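Local coordinates for protein hexokinase (Schistosoma mansoni, PDB 1BDG) that phosphorylates glucose and other hexoses at the expense of ATP, yielding hexose 6-phosphate in the first step of glycolysis, at residues 54-58 with 146-152. Sequence-based numbering, arbitrary orientation.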
ATOM      1  N   PHE A  54      -9.353  -9.389   7.542  1.00 15.98           N
ATOM      2  CA  PHE A  54     -10.208  -8.665   8.482  1.00 13.95           C
ATOM      3  C   PHE A  54     -11.490  -8.117   7.852  1.00 14.66           C
ATOM      4  O   PHE A  54     -11.423  -7.307   6.922  1.00 15.62           O
ATOM      5  CB  PHE A  54      -9.472  -7.468   9.095  1.00 14.25           C
ATOM      6  CG  PHE A  54      -8.198  -7.809   9.798  1.00 13.18           C
ATOM      7  CD1 PHE A  54      -8.217  -8.423  11.039  1.00 11.37           C
ATOM      8  CD2 PHE A  54      -6.974  -7.453   9.246  1.00 10.85           C
ATOM      9  CE1 PHE A  54      -7.025  -8.671  11.727  1.00  9.95           C
ATOM     10  CE2 PHE A  54      -5.795  -7.696   9.921  1.00 11.23           C
ATOM     11  CZ  PHE A  54      -5.821  -8.306  11.168  1.00  9.74           C
ATOM     12  N   PRO A  55     -12.669  -8.567   8.324  1.00 13.68           N
ATOM     13  CA  PRO A  55     -13.896  -8.029   7.740  1.00 11.06           C
ATOM     14  C   PRO A  55     -13.971  -6.571   8.176  1.00 11.49           C
ATOM     15  O   PRO A  55     -13.640  -6.241   9.316  1.00 11.53           O
ATOM     16  CB  PRO A  55     -14.986  -8.866   8.404  1.00  9.92           C
ATOM     17  CG  PRO A  55     -14.381  -9.237   9.707  1.00 11.95           C
ATOM     18  CD  PRO A  55     -12.980  -9.598   9.327  1.00 12.27           C
ATOM     19  N   SER A  56     -14.315  -5.695   7.238  1.00 11.59           N
ATOM     20  CA  SER A  56     -14.414  -4.267   7.506  1.00 10.08           C
ATOM     21  C   SER A  56     -15.815  -3.837   7.972  1.00 11.33           C
ATOM     22  O   SER A  56     -16.022  -2.683   8.359  1.00 12.49           O
ATOM     23  CB  SER A  56     -14.064  -3.516   6.236  1.00  8.59           C
ATOM     24  OG  SER A  56     -15.065  -3.759   5.265  1.00  9.99           O
ATOM     25  N   TYR A  57     -16.773  -4.759   7.911  1.00 10.07           N
ATOM     26  CA  TYR A  57     -18.156  -4.486   8.281  1.00 10.27           C
ATOM     27  C   TYR A  57     -18.858  -3.481   7.362  1.00 10.88           C
ATOM     28  O   TYR A  57     -19.903  -2.933   7.704  1.00  9.53           O
ATOM     29  CB  TYR A  57     -18.279  -4.104   9.755  1.00 11.77           C
ATOM     30  CG  TYR A  57     -18.300  -5.292  10.676  1.00 11.23           C
ATOM     31  CD1 TYR A  57     -17.129  -5.827  11.177  1.00 10.84           C
ATOM     32  CD2 TYR A  57     -19.496  -5.895  11.023  1.00 13.84           C
ATOM     33  CE1 TYR A  57     -17.143  -6.934  12.000  1.00 13.31           C
ATOM     34  CE2 TYR A  57     -19.524  -7.007  11.841  1.00 15.81           C
ATOM     35  CZ  TYR A  57     -18.341  -7.528  12.331  1.00 13.30           C
ATOM     36  OH  TYR A  57     -18.359  -8.642  13.147  1.00 14.36           O
ATOM     37  N   VAL A  58     -18.238  -3.192   6.224  1.00 13.42           N
ATOM     38  CA  VAL A  58     -18.857  -2.334   5.228  1.00 15.10           C
ATOM     39  C   VAL A  58     -19.512  -3.400   4.369  1.00 17.29           C
ATOM     40  O   VAL A  58     -18.824  -4.155   3.680  1.00 18.90           O
ATOM     41  CB  VAL A  58     -17.853  -1.595   4.335  1.00 15.69           C
ATOM     42  CG1 VAL A  58     -18.591  -0.901   3.210  1.00 14.59           C
ATOM     43  CG2 VAL A  58     -17.098  -0.571   5.128  1.00 17.62           C
ATOM     44  N   PRO A 146      -3.810  -2.587   9.708  1.00 17.48           N
ATOM     45  CA  PRO A 146      -4.646  -3.741  10.043  1.00 18.95           C
ATOM     46  C   PRO A 146      -5.332  -3.484  11.363  1.00 18.38           C
ATOM     47  O   PRO A 146      -4.676  -3.180  12.357  1.00 17.04           O
ATOM     48  CB  PRO A 146      -3.629  -4.867  10.175  1.00 18.55           C
ATOM     49  CG  PRO A 146      -2.435  -4.168  10.705  1.00 18.97           C
ATOM     50  CD  PRO A 146      -2.384  -2.928   9.850  1.00 18.24           C
ATOM     51  N   CYS A 147      -6.656  -3.562  11.349  1.00 18.59           N
ATOM     52  CA  CYS A 147      -7.483  -3.358  12.539  1.00 17.32           C
ATOM     53  C   CYS A 147      -8.566  -4.427  12.556  1.00 16.68           C
ATOM     54  O   CYS A 147      -9.008  -4.889  11.508  1.00 16.72           O
ATOM     55  CB  CYS A 147      -8.185  -1.988  12.504  1.00 17.77           C
ATOM     56  SG  CYS A 147      -7.147  -0.521  12.531  1.00 17.32           S
ATOM     57  N   VAL A 148      -8.972  -4.829  13.748  1.00 17.06           N
ATOM     58  CA  VAL A 148     -10.048  -5.804  13.927  1.00 16.13           C
ATOM     59  C   VAL A 148     -11.305  -4.944  14.053  1.00 16.78           C
ATOM     60  O   VAL A 148     -11.508  -4.278  15.071  1.00 18.98           O
ATOM     61  CB  VAL A 148      -9.868  -6.583  15.234  1.00 14.14           C
ATOM     62  CG1 VAL A 148     -11.066  -7.439  15.501  1.00 12.32           C
ATOM     63  CG2 VAL A 148      -8.607  -7.391  15.197  1.00 10.40           C
ATOM     64  N   GLN A 149     -12.109  -4.906  13.002  1.00 19.08           N
ATOM     65  CA  GLN A 149     -13.324  -4.101  13.004  1.00 18.55           C
ATOM     66  C   GLN A 149     -14.422  -4.755  13.806  1.00 20.68           C
ATOM     67  O   GLN A 149     -14.731  -5.932  13.588  1.00 21.25           O
ATOM     68  CB  GLN A 149     -13.841  -3.899  11.575  1.00 18.20           C
ATOM     69  CG  GLN A 149     -12.955  -3.046  10.674  1.00 18.07           C
ATOM     70  CD  GLN A 149     -12.899  -1.588  11.099  1.00 16.29           C
ATOM     71  OE1 GLN A 149     -11.834  -0.986  11.119  1.00 15.28           O
ATOM     72  NE2 GLN A 149     -14.045  -1.022  11.453  1.00 16.39           N
ATOM     73  N   LYS A 150     -14.983  -4.010  14.755  1.00 20.22           N
ATOM     74  CA  LYS A 150     -16.115  -4.480  15.550  1.00 19.19           C
ATOM     75  C   LYS A 150     -17.130  -3.438  15.114  1.00 19.67           C
ATOM     76  O   LYS A 150     -17.393  -2.467  15.825  1.00 22.60           O
ATOM     77  CB  LYS A 150     -15.844  -4.343  17.050  1.00 20.75           C
ATOM     78  CG  LYS A 150     -16.066  -5.627  17.853  1.00 22.70           C
ATOM     79  CD  LYS A 150     -16.937  -5.392  19.082  1.00 24.30           C
ATOM     80  CE  LYS A 150     -16.273  -4.484  20.121  1.00 25.58           C
ATOM     81  NZ  LYS A 150     -17.115  -4.321  21.344  1.00 23.10           N
ATOM     82  N   GLY A 151     -17.664  -3.605  13.913  1.00 17.59           N
ATOM     83  CA  GLY A 151     -18.581  -2.621  13.388  1.00 14.54           C
ATOM     84  C   GLY A 151     -17.671  -1.543  12.836  1.00 16.59           C
ATOM     85  O   GLY A 151     -16.457  -1.587  13.073  1.00 16.06           O
ATOM     86  N   LEU A 152     -18.232  -0.591  12.094  1.00 17.39           N
ATOM     87  CA  LEU A 152     -17.445   0.500  11.515  1.00 18.39           C
ATOM     88  C   LEU A 152     -16.832   1.495  12.504  1.00 18.26           C
ATOM     89  O   LEU A 152     -15.719   1.970  12.294  1.00 20.19           O
ATOM     90  CB  LEU A 152     -18.275   1.266  10.483  1.00 19.12           C
ATOM     91  CG  LEU A 152     -18.474   0.607   9.119  1.00 20.59           C
ATOM     92  CD1 LEU A 152     -19.305   1.532   8.271  1.00 21.96           C
ATOM     93  CD2 LEU A 152     -17.131   0.342   8.428  1.00 21.17           C
TER
HETATM   94  O   HOH W   1     -12.428  -7.178  11.644  1.00 14.44           O
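Two aromatic rings, Phe54 and Tyr57, supply most of the surface that 54-58 contributes. Phe54, directed toward the 146-152 segment, sets its flat ring over the backbone: Cys147 O lies above one face, 3.5 Å from Phe54 CG, while CE2 meets Pro146 CB at 3.6 Å and CE1 meets Val148 CG2 at 4.0 Å. Tyr57 packs on the turn after the strand, where Gly151 CA makes a CH-pi contact 4.2 Å from the ring centroid; glycine readily adopts the positive phi (82°) there. Strand 54-55 edges a six-stranded sheet lying otherwise in the predicted large subdomain, whereas hairpin 147-150/154-157 belongs to the predicted small one, so the contact joins them next to the sugar site, where Pro146 touches bound glucose. Gln149 lays its aliphatic part on the other backbone, CB 3.3 Å from Pro55 O and CG 3.7 Å from Ser56 CA. A water donates to Pro55 O (2.8 Å) and accepts from Gln149 N (2.7 Å). Val58 CG2 meets Leu152 CD2 at 3.4 Å, and both residues rest on Ile443 of helix 435-444.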